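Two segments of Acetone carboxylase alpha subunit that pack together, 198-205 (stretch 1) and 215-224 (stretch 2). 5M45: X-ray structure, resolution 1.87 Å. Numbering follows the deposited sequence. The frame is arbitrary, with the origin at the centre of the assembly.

Stretch 1, residues 198-205: GYSITCRK
Stretch 2 (215-224) DWLHESQRMV

An extended segment lies against one side of a helix, and the contact turns on a single carboxylate oxygen. Residues 199 to 202 are extended (phi/psi near -120/120 at Ser-200 and Ile-201), Cys-203 turns with positive phi (42/51), and Arg-204 begins a strand. Stretch 2 is already helical at Asp-215, with Glu-219 N to Asp-215 O at 3.1 Å and Ser-220 N to Trp-216 O at 3.0 Å. The closest CA atoms, those of Tyr-199 and Met-223, are 6.6 Å apart, and from there the stretches run in roughly opposite directions, so that Arg-204 faces the earlier turn carrying Asp-215, Trp-216 and Glu-219.

Tyr-199, Ile-201, Arg-204 and Glu-219 all point their CA-to-CB bonds toward the other stretch. Glu-219 is extended (chi1 t, chi2 t), and its OE1 accepts two hydrogen bonds: from Tyr-199 OH at 2.7 Å and from Arg-204 NH1 at 3.1 Å, the latter also a salt bridge. A buried carboxylate needs such partners, and Glu-219 OE2 is satisfied elsewhere in the structure and also accepts a weak hydrogen bond from a water whose O lies 2.8 Å away. That water accepts from Arg-204 NH2 at 2.9 Å and donates weakly to Asp-215 O at 2.9 Å. Asp-215 OD2 lies 4.2 Å from Arg-204 NH2, too far for a salt bridge; it is hydrogen-bonded elsewhere.

Arg-204 suits its place because a long all-t chain carries a planar cation to the helix, where Trp-216 CE3 lies over one guanidinium face, 3.7 Å from Arg-204 NH1. Trp-216 (chi1 t, chi2 -104°) also meets Ile-201 at its ring edge, Trp-216 CH2 to Ile-201 CD1 3.8 Å.

Tyr-199 (chi1 t, chi2 60°) combines a polar tip with an apolar ring: Met-223 CB (chi1 m) sits over one face, 4.1 Å from the centroid, in a CH-pi contact. Ser-220 (chi1 p) spends its hydroxyl within the helix, OG donating to Trp-216 O at 2.7 Å, while its CB lies 3.8 Å from Tyr-199 CE2.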

# COMPACT_ATOMS: atom_id res chain seq x y z
N GLY A 198 -5.70 1.36 2.08
CA GLY A 198 -4.89 0.95 3.23
C GLY A 198 -3.86 -0.14 2.90
O GLY A 198 -3.96 -0.85 1.90
N TYR A 199 -2.88 -0.26 3.77
CA TYR A 199 -1.85 -1.33 3.75
C TYR A 199 -2.54 -2.70 3.86
O TYR A 199 -3.23 -2.97 4.85
CB TYR A 199 -0.90 -1.12 4.94
CG TYR A 199 0.39 -1.95 4.97
CD1 TYR A 199 1.34 -1.86 3.96
CD2 TYR A 199 0.68 -2.76 6.06
CE1 TYR A 199 2.54 -2.59 4.02
CE2 TYR A 199 1.87 -3.48 6.15
CZ TYR A 199 2.81 -3.40 5.12
OH TYR A 199 4.02 -4.11 5.22
N SER A 200 -2.40 -3.54 2.83
CA SER A 200 -3.12 -4.82 2.71
C SER A 200 -2.09 -5.95 2.60
O SER A 200 -1.23 -5.93 1.70
CB SER A 200 -4.07 -4.85 1.50
OG SER A 200 -4.92 -6.02 1.51
N ILE A 201 -2.21 -6.92 3.51
CA ILE A 201 -1.22 -7.98 3.77
C ILE A 201 -1.91 -9.34 3.46
O ILE A 201 -2.91 -9.67 4.10
CB ILE A 201 -0.82 -7.94 5.26
CG1 ILE A 201 -0.34 -6.52 5.69
CG2 ILE A 201 0.25 -8.96 5.56
CD1 ILE A 201 -0.80 -6.10 7.10
N THR A 202 -1.38 -10.13 2.52
CA THR A 202 -1.99 -11.42 2.16
C THR A 202 -1.24 -12.62 2.75
O THR A 202 -0.28 -13.09 2.15
CB THR A 202 -2.14 -11.57 0.63
OG1 THR A 202 -2.90 -10.49 0.10
CG2 THR A 202 -2.83 -12.90 0.25
N CYS A 203 -1.67 -13.10 3.92
CA CYS A 203 -1.07 -14.27 4.59
C CYS A 203 0.49 -14.28 4.54
O CYS A 203 1.14 -15.29 4.20
CB CYS A 203 -1.68 -15.56 4.02
SG CYS A 203 -3.44 -15.79 4.43
N ARG A 204 1.07 -13.15 4.95
CA ARG A 204 2.53 -12.96 4.86
C ARG A 204 3.24 -13.66 6.03
O ARG A 204 2.81 -13.56 7.17
CB ARG A 204 2.83 -11.47 4.85
CG ARG A 204 4.33 -11.10 4.81
CD ARG A 204 4.56 -9.63 4.58
NE ARG A 204 5.97 -9.30 4.68
CZ ARG A 204 6.50 -8.09 4.45
NH1 ARG A 204 5.74 -7.07 4.06
NH2 ARG A 204 7.81 -7.89 4.60
N LYS A 205 4.34 -14.36 5.74
CA LYS A 205 5.19 -14.85 6.83
C LYS A 205 6.07 -13.68 7.32
O LYS A 205 6.98 -13.24 6.61
CB LYS A 205 6.07 -16.06 6.41
CG LYS A 205 6.78 -16.71 7.61
CD LYS A 205 7.73 -17.85 7.29
CE LYS A 205 7.00 -18.96 6.54
NZ LYS A 205 7.77 -20.23 6.47
N ASP A 215 12.72 -6.42 8.11
CA ASP A 215 12.18 -5.82 6.88
C ASP A 215 10.68 -5.57 7.00
O ASP A 215 10.20 -4.49 6.60
CB ASP A 215 12.53 -6.60 5.57
CG ASP A 215 12.20 -8.10 5.64
OD1 ASP A 215 12.24 -8.68 6.73
OD2 ASP A 215 11.91 -8.70 4.56
N TRP A 216 9.95 -6.54 7.57
CA TRP A 216 8.53 -6.37 7.91
C TRP A 216 8.29 -5.22 8.89
O TRP A 216 7.39 -4.37 8.68
CB TRP A 216 7.94 -7.67 8.49
CG TRP A 216 6.70 -7.50 9.34
CD1 TRP A 216 6.64 -7.56 10.70
CD2 TRP A 216 5.38 -7.18 8.89
NE1 TRP A 216 5.35 -7.32 11.13
CE2 TRP A 216 4.55 -7.10 10.03
CE3 TRP A 216 4.80 -6.99 7.62
CZ2 TRP A 216 3.16 -6.83 9.95
CZ3 TRP A 216 3.41 -6.69 7.54
CH2 TRP A 216 2.62 -6.64 8.70
N LEU A 217 9.08 -5.17 9.95
CA LEU A 217 8.94 -4.14 10.99
C LEU A 217 9.10 -2.72 10.42
O LEU A 217 8.22 -1.87 10.61
CB LEU A 217 9.90 -4.39 12.18
CG LEU A 217 9.65 -5.64 13.03
CD1 LEU A 217 10.83 -5.94 13.96
CD2 LEU A 217 8.35 -5.54 13.85
N HIS A 218 10.20 -2.50 9.67
CA HIS A 218 10.48 -1.18 9.10
C HIS A 218 9.40 -0.74 8.07
O HIS A 218 8.95 0.41 8.07
CB HIS A 218 11.88 -1.10 8.48
CG HIS A 218 13.01 -1.01 9.49
ND1 HIS A 218 14.12 -0.22 9.28
CD2 HIS A 218 13.17 -1.55 10.72
CE1 HIS A 218 14.93 -0.30 10.32
NE2 HIS A 218 14.37 -1.08 11.22
N GLU A 219 8.97 -1.67 7.23
CA GLU A 219 7.98 -1.36 6.19
C GLU A 219 6.61 -1.04 6.74
O GLU A 219 6.03 0.03 6.45
CB GLU A 219 7.90 -2.52 5.19
CG GLU A 219 7.05 -2.24 3.97
CD GLU A 219 6.91 -3.49 3.08
OE1 GLU A 219 5.83 -4.11 3.22
OE2 GLU A 219 7.83 -3.85 2.28
N SER A 220 6.08 -1.98 7.52
CA SER A 220 4.77 -1.84 8.12
C SER A 220 4.63 -0.54 8.91
O SER A 220 3.63 0.19 8.75
CB SER A 220 4.40 -3.09 8.96
OG SER A 220 5.27 -3.31 10.06
N GLN A 221 5.65 -0.22 9.69
CA GLN A 221 5.60 0.92 10.59
C GLN A 221 5.54 2.28 9.89
O GLN A 221 5.00 3.23 10.48
CB GLN A 221 6.76 0.85 11.60
CG GLN A 221 6.48 -0.28 12.62
CD GLN A 221 7.69 -0.76 13.41
OE1 GLN A 221 8.74 -0.10 13.49
NE2 GLN A 221 7.57 -1.94 13.99
N ARG A 222 6.07 2.38 8.67
CA ARG A 222 6.05 3.62 7.87
C ARG A 222 4.86 3.70 6.88
O ARG A 222 4.69 4.73 6.20
CB ARG A 222 7.36 3.82 7.12
CG ARG A 222 7.59 2.87 5.95
CD ARG A 222 9.03 2.95 5.40
NE ARG A 222 10.00 2.67 6.44
CZ ARG A 222 11.29 3.03 6.45
NH1 ARG A 222 12.02 2.76 7.54
NH2 ARG A 222 11.88 3.57 5.38
N MET A 223 4.02 2.67 6.82
CA MET A 223 2.84 2.69 5.96
C MET A 223 1.54 3.07 6.72
O MET A 223 0.44 2.96 6.13
CB MET A 223 2.67 1.32 5.26
CG MET A 223 3.78 0.94 4.27
SD MET A 223 4.34 2.23 3.16
CE MET A 223 2.85 2.52 2.17
N VAL A 224 1.67 3.50 7.97
CA VAL A 224 0.54 3.93 8.81
C VAL A 224 0.88 5.28 9.49
O VAL A 224 2.04 5.66 9.61
CB VAL A 224 0.14 2.85 9.87
CG1 VAL A 224 -0.07 1.48 9.21
CG2 VAL A 224 1.14 2.72 11.02
O HOH W 1 9.32 -5.54 4.01